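Local atomic coordinates of alpha-L-arabinosidase (Xanthomonas axonopodis pv. citri, PDB entry 6D25), a protein that probably hydrolyses terminal alpha-L-arabinofuranosyl groups from arabinoxylans as a family GH51 arabinofuranosidase, including those on internally di-substituted xylose units. Residues V458-I472 with A491-V505. Numbering follows the deposited sequence.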
loop_
_atom_site.group_PDB
_atom_site.type_symbol
_atom_site.label_atom_id
_atom_site.label_comp_id
_atom_site.label_asym_id
_atom_site.label_seq_id
_atom_site.Cartn_x
_atom_site.Cartn_y
_atom_site.Cartn_z
ATOM N N VAL A 458 52.832 -19.761 -12.386
ATOM C CA VAL A 458 51.558 -20.443 -12.640
ATOM C C VAL A 458 51.810 -21.634 -13.572
ATOM O O VAL A 458 52.230 -21.473 -14.729
ATOM C CB VAL A 458 50.536 -19.496 -13.274
ATOM C CG1 VAL A 458 49.217 -20.203 -13.503
ATOM C CG2 VAL A 458 50.357 -18.226 -12.462
ATOM N N GLN A 459 51.507 -22.806 -13.038
ATOM C CA GLN A 459 51.483 -24.061 -13.787
ATOM C C GLN A 459 50.168 -24.101 -14.600
ATOM O O GLN A 459 49.090 -24.031 -14.023
ATOM C CB GLN A 459 51.575 -25.193 -12.766
ATOM C CG GLN A 459 51.450 -26.588 -13.351
ATOM C CD GLN A 459 52.740 -27.055 -13.980
ATOM O OE1 GLN A 459 53.829 -26.530 -13.708
ATOM N NE2 GLN A 459 52.598 -28.058 -14.826
ATOM N N VAL A 460 50.269 -24.225 -15.916
ATOM C CA VAL A 460 49.110 -24.195 -16.797
ATOM C C VAL A 460 48.831 -25.625 -17.271
ATOM O O VAL A 460 49.686 -26.240 -17.868
ATOM C CB VAL A 460 49.314 -23.244 -17.990
ATOM C CG1 VAL A 460 48.112 -23.269 -18.948
ATOM C CG2 VAL A 460 49.613 -21.831 -17.529
ATOM N N GLU A 461 47.628 -26.122 -17.009
ATOM C CA GLU A 461 47.174 -27.422 -17.502
ATOM C C GLU A 461 46.169 -27.214 -18.645
ATOM O O GLU A 461 45.302 -26.336 -18.540
ATOM C CB GLU A 461 46.511 -28.206 -16.375
ATOM C CG GLU A 461 47.451 -28.533 -15.220
ATOM C CD GLU A 461 48.659 -29.404 -15.568
ATOM O OE1 GLU A 461 48.560 -30.171 -16.555
ATOM O OE2 GLU A 461 49.704 -29.273 -14.888
ATOM N N GLY A 462 46.303 -28.017 -19.704
ATOM C CA GLY A 462 45.319 -28.092 -20.757
ATOM C C GLY A 462 45.510 -27.056 -21.851
ATOM O O GLY A 462 44.590 -26.781 -22.616
ATOM N N LEU A 463 46.702 -26.484 -21.968
ATOM C CA LEU A 463 46.976 -25.503 -23.013
ATOM C C LEU A 463 48.473 -25.478 -23.295
ATOM O O LEU A 463 49.234 -25.073 -22.431
ATOM C CB LEU A 463 46.542 -24.111 -22.567
ATOM C CG LEU A 463 46.845 -22.986 -23.550
ATOM C CD1 LEU A 463 45.999 -23.125 -24.805
ATOM C CD2 LEU A 463 46.617 -21.636 -22.910
ATOM N N PRO A 464 48.883 -25.896 -24.503
ATOM C CA PRO A 464 50.290 -25.697 -24.883
ATOM C C PRO A 464 50.616 -24.198 -24.934
ATOM O O PRO A 464 49.849 -23.447 -25.503
ATOM C CB PRO A 464 50.419 -26.352 -26.270
ATOM C CG PRO A 464 49.132 -27.158 -26.471
ATOM C CD PRO A 464 48.092 -26.523 -25.582
ATOM N N LEU A 465 51.705 -23.758 -24.305
ATOM C CA LEU A 465 52.034 -22.333 -24.222
ATOM C C LEU A 465 53.038 -21.952 -25.294
ATOM O O LEU A 465 54.014 -22.650 -25.476
ATOM C CB LEU A 465 52.645 -22.049 -22.858
ATOM C CG LEU A 465 51.688 -22.283 -21.682
ATOM C CD1 LEU A 465 52.372 -22.000 -20.349
ATOM C CD2 LEU A 465 50.429 -21.410 -21.783
ATOM N N ARG A 466 52.770 -20.872 -25.988
ATOM C CA ARG A 466 53.664 -20.393 -27.029
ATOM C C ARG A 466 54.189 -19.000 -26.649
ATOM O O ARG A 466 55.407 -18.716 -26.668
ATOM C CB ARG A 466 52.921 -20.341 -28.356
ATOM C CG ARG A 466 52.560 -21.695 -28.944
ATOM C CD ARG A 466 52.085 -21.542 -30.388
ATOM N NE ARG A 466 50.659 -21.258 -30.549
ATOM C CZ ARG A 466 50.139 -20.076 -30.886
ATOM N NH1 ARG A 466 50.869 -18.975 -30.753
ATOM N NH2 ARG A 466 48.889 -20.007 -31.321
ATOM N N ALA A 467 53.275 -18.141 -26.249
ATOM C CA ALA A 467 53.633 -16.759 -26.025
ATOM C C ALA A 467 52.678 -16.146 -24.994
ATOM O O ALA A 467 51.587 -16.681 -24.751
ATOM C CB ALA A 467 53.607 -16.029 -27.341
ATOM N N VAL A 468 53.103 -15.023 -24.439
ATOM C CA VAL A 468 52.254 -14.267 -23.540
ATOM C C VAL A 468 52.517 -12.778 -23.772
ATOM O O VAL A 468 53.688 -12.363 -24.037
ATOM C CB VAL A 468 52.513 -14.673 -22.077
ATOM C CG1 VAL A 468 53.975 -14.513 -21.637
ATOM C CG2 VAL A 468 51.593 -13.945 -21.125
ATOM N N GLU A 469 51.455 -11.997 -23.729
ATOM C CA GLU A 469 51.599 -10.567 -23.744
ATOM C C GLU A 469 50.638 -10.012 -22.704
ATOM O O GLU A 469 49.782 -10.725 -22.174
ATOM C CB GLU A 469 51.351 -10.022 -25.150
ATOM C CG GLU A 469 49.970 -10.305 -25.668
ATOM C CD GLU A 469 49.672 -9.756 -27.057
ATOM O OE1 GLU A 469 48.553 -9.251 -27.265
ATOM O OE2 GLU A 469 50.535 -9.846 -27.917
ATOM N N GLY A 470 50.694 -8.721 -22.447
ATOM C CA GLY A 470 49.789 -8.210 -21.438
ATOM C C GLY A 470 49.886 -6.725 -21.263
ATOM O O GLY A 470 50.711 -6.058 -21.885
ATOM N N GLN A 471 49.025 -6.245 -20.368
ATOM C CA GLN A 471 48.997 -4.867 -19.970
ATOM C C GLN A 471 49.080 -4.757 -18.445
ATOM O O GLN A 471 48.666 -5.656 -17.729
ATOM C CB GLN A 471 47.677 -4.249 -20.453
ATOM C CG GLN A 471 47.547 -4.171 -21.963
ATOM C CD GLN A 471 48.180 -2.929 -22.548
ATOM O OE1 GLN A 471 47.795 -1.775 -22.275
ATOM N NE2 GLN A 471 49.159 -3.154 -23.403
ATOM N N ILE A 472 49.626 -3.642 -17.986
ATOM C CA ILE A 472 49.792 -3.368 -16.556
ATOM C C ILE A 472 49.183 -2.005 -16.255
ATOM O O ILE A 472 49.409 -1.049 -16.978
ATOM C CB ILE A 472 51.257 -3.438 -16.080
ATOM C CG1 ILE A 472 51.342 -3.180 -14.571
ATOM C CG2 ILE A 472 52.188 -2.519 -16.884
ATOM C CD1 ILE A 472 52.669 -3.596 -13.949
ATOM N N ALA A 491 47.310 4.781 -16.056
ATOM C CA ALA A 491 46.723 4.282 -17.319
ATOM C C ALA A 491 47.525 3.079 -17.785
ATOM O O ALA A 491 48.713 3.001 -17.521
ATOM C CB ALA A 491 46.727 5.364 -18.386
ATOM N N PRO A 492 46.856 2.159 -18.501
ATOM C CA PRO A 492 47.474 0.894 -18.781
ATOM C C PRO A 492 48.531 1.044 -19.882
ATOM O O PRO A 492 48.343 1.827 -20.787
ATOM C CB PRO A 492 46.319 -0.040 -19.183
ATOM C CG PRO A 492 45.221 0.872 -19.616
ATOM C CD PRO A 492 45.470 2.188 -18.917
ATOM N N VAL A 493 49.602 0.279 -19.769
ATOM C CA VAL A 493 50.653 0.231 -20.767
ATOM C C VAL A 493 51.056 -1.230 -20.983
ATOM O O VAL A 493 50.685 -2.109 -20.165
ATOM C CB VAL A 493 51.865 1.077 -20.322
ATOM C CG1 VAL A 493 51.510 2.544 -20.179
ATOM C CG2 VAL A 493 52.550 0.498 -19.055
ATOM N N ALA A 494 51.834 -1.474 -22.031
ATOM C CA ALA A 494 52.322 -2.822 -22.308
ATOM C C ALA A 494 53.128 -3.354 -21.117
ATOM O O ALA A 494 53.941 -2.645 -20.545
ATOM C CB ALA A 494 53.133 -2.855 -23.589
ATOM N N PHE A 495 52.870 -4.592 -20.734
ATOM C CA PHE A 495 53.554 -5.243 -19.637
ATOM C C PHE A 495 54.572 -6.229 -20.213
ATOM O O PHE A 495 54.217 -7.084 -21.028
ATOM C CB PHE A 495 52.566 -6.025 -18.767
ATOM C CG PHE A 495 53.186 -6.805 -17.629
ATOM C CD1 PHE A 495 53.938 -6.163 -16.669
ATOM C CD2 PHE A 495 52.971 -8.175 -17.494
ATOM C CE1 PHE A 495 54.481 -6.869 -15.605
ATOM C CE2 PHE A 495 53.529 -8.887 -16.438
ATOM C CZ PHE A 495 54.275 -8.225 -15.490
ATOM N N LYS A 496 55.795 -6.153 -19.719
ATOM C CA LYS A 496 56.924 -6.938 -20.261
ATOM C C LYS A 496 57.413 -7.979 -19.251
ATOM O O LYS A 496 58.391 -8.615 -19.534
ATOM C CB LYS A 496 58.037 -5.966 -20.692
ATOM C CG LYS A 496 57.650 -5.247 -21.974
ATOM C CD LYS A 496 58.136 -3.803 -22.106
ATOM C CE LYS A 496 57.240 -3.006 -23.066
ATOM N NZ LYS A 496 57.102 -1.560 -22.725
ATOM N N GLY A 497 56.723 -8.174 -18.127
ATOM C CA GLY A 497 57.266 -8.991 -17.048
ATOM C C GLY A 497 56.698 -10.412 -16.966
ATOM O O GLY A 497 56.926 -11.105 -15.986
ATOM N N ALA A 498 55.981 -10.879 -18.000
ATOM C CA ALA A 498 55.516 -12.236 -18.101
ATOM C C ALA A 498 56.335 -13.022 -19.149
ATOM O O ALA A 498 56.648 -12.501 -20.214
ATOM C CB ALA A 498 54.067 -12.245 -18.488
ATOM N N ARG A 499 56.586 -14.293 -18.838
ATOM C CA ARG A 499 57.314 -15.181 -19.723
ATOM C C ARG A 499 56.683 -16.571 -19.615
ATOM O O ARG A 499 56.141 -16.948 -18.554
ATOM C CB ARG A 499 58.796 -15.294 -19.352
ATOM C CG ARG A 499 59.067 -15.873 -17.958
ATOM C CD ARG A 499 60.446 -16.468 -17.703
ATOM N NE ARG A 499 60.558 -17.332 -16.518
ATOM C CZ ARG A 499 60.376 -18.674 -16.504
ATOM N NH1 ARG A 499 60.059 -19.329 -17.611
ATOM N NH2 ARG A 499 60.493 -19.358 -15.380
ATOM N N VAL A 500 56.854 -17.319 -20.696
ATOM C CA VAL A 500 56.378 -18.665 -20.741
ATOM C C VAL A 500 57.592 -19.591 -20.762
ATOM O O VAL A 500 58.534 -19.315 -21.454
ATOM C CB VAL A 500 55.501 -18.849 -21.997
ATOM C CG1 VAL A 500 55.649 -20.221 -22.650
ATOM C CG2 VAL A 500 54.069 -18.483 -21.702
ATOM N N GLN A 501 57.526 -20.683 -20.030
ATOM C CA GLN A 501 58.515 -21.734 -20.198
ATOM C C GLN A 501 57.849 -23.058 -19.895
ATOM O O GLN A 501 57.362 -23.281 -18.784
ATOM C CB GLN A 501 59.751 -21.586 -19.327
ATOM C CG GLN A 501 60.842 -22.563 -19.786
ATOM C CD GLN A 501 60.683 -23.993 -19.325
ATOM O OE1 GLN A 501 60.338 -24.255 -18.163
ATOM N NE2 GLN A 501 60.929 -24.925 -20.238
ATOM N N GLY A 502 57.824 -23.934 -20.902
ATOM C CA GLY A 502 57.191 -25.210 -20.757
ATOM C C GLY A 502 55.723 -25.016 -20.483
ATOM O O GLY A 502 55.040 -24.367 -21.265
ATOM N N LYS A 503 55.253 -25.535 -19.355
ATOM C CA LYS A 503 53.880 -25.364 -18.946
ATOM C C LYS A 503 53.738 -24.246 -17.888
ATOM O O LYS A 503 52.721 -24.164 -17.284
ATOM C CB LYS A 503 53.350 -26.704 -18.446
ATOM C CG LYS A 503 53.252 -27.758 -19.561
ATOM C CD LYS A 503 52.957 -29.143 -19.084
ATOM C CE LYS A 503 51.720 -29.189 -18.216
ATOM N NZ LYS A 503 51.519 -30.532 -17.628
ATOM N N THR A 504 54.733 -23.388 -17.709
ATOM C CA THR A 504 54.708 -22.375 -16.656
ATOM C C THR A 504 54.586 -20.966 -17.263
ATOM O O THR A 504 55.299 -20.642 -18.236
ATOM C CB THR A 504 55.988 -22.469 -15.812
ATOM O OG1 THR A 504 56.047 -23.787 -15.290
ATOM C CG2 THR A 504 56.063 -21.498 -14.657
ATOM N N VAL A 505 53.713 -20.147 -16.655
ATOM C CA VAL A 505 53.758 -18.717 -16.856
ATOM C C VAL A 505 54.426 -18.071 -15.631
ATOM O O VAL A 505 53.961 -18.229 -14.509
ATOM C CB VAL A 505 52.356 -18.117 -17.097
ATOM C CG1 VAL A 505 52.418 -16.617 -17.287
ATOM C CG2 VAL A 505 51.704 -18.703 -18.340
HETATM O O HOH W 1 55.669 -10.823 -22.661
HETATM O O HOH W 2 53.099 -7.215 -23.442
HETATM O O HOH W 3 50.323 1.434 -15.869
#
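Val-458 and Val-505 form an antiparallel hydrogen-bonded pair. Val-458 N gives a nearly straight bond to Val-505 O (2.9 Å), and Val-505 N returns one to Val-458 O. Gln-459 faces Thr-504 in the next, non-hydrogen-bonded pair. Its bent side chain sends NE2 to Glu-461 OE2 (3.1 Å), with the acceptor close to the amide plane. Val-460 N then bonds to Lys-503 O, and Val-460 CG2 meets Val-505 CG2. The Glu-461 carboxylate is shared: OE1 takes a salt bridge from Lys-503 NZ (3.2 Å) on its syn side, while Gln-459 holds OE2. The lysine belongs to the type II' turn from Gln-501 to Thr-504.

Within the loop that follows, Leu-465 lays CB against Val-500 CG1 (3.5 Å) and CD1 against Val-505 CG2. Val-468 CG1 sits between its own backbone N and carbonyl carbon (chi1 57°), where it meets Ala-498 CB and Val-500 CG2. Here the backbones are farther apart, and a water joins Val-468 O to Ala-498 O. Gly-470 O accepts Phe-495 N (2.9 Å), which lies above the carbonyl plane. Gln-471 folds its amide over the Val-493 to Ala-494 peptide. Ile-472 pairs with Val-493 through two backbone bonds; its CB packs obliquely on Phe-495 CD1 (3.9 Å).

Two paired strand regions with apolar packing between them are consistent with the beta-sandwich C-terminal domain of GH51 arabinofuranosidases.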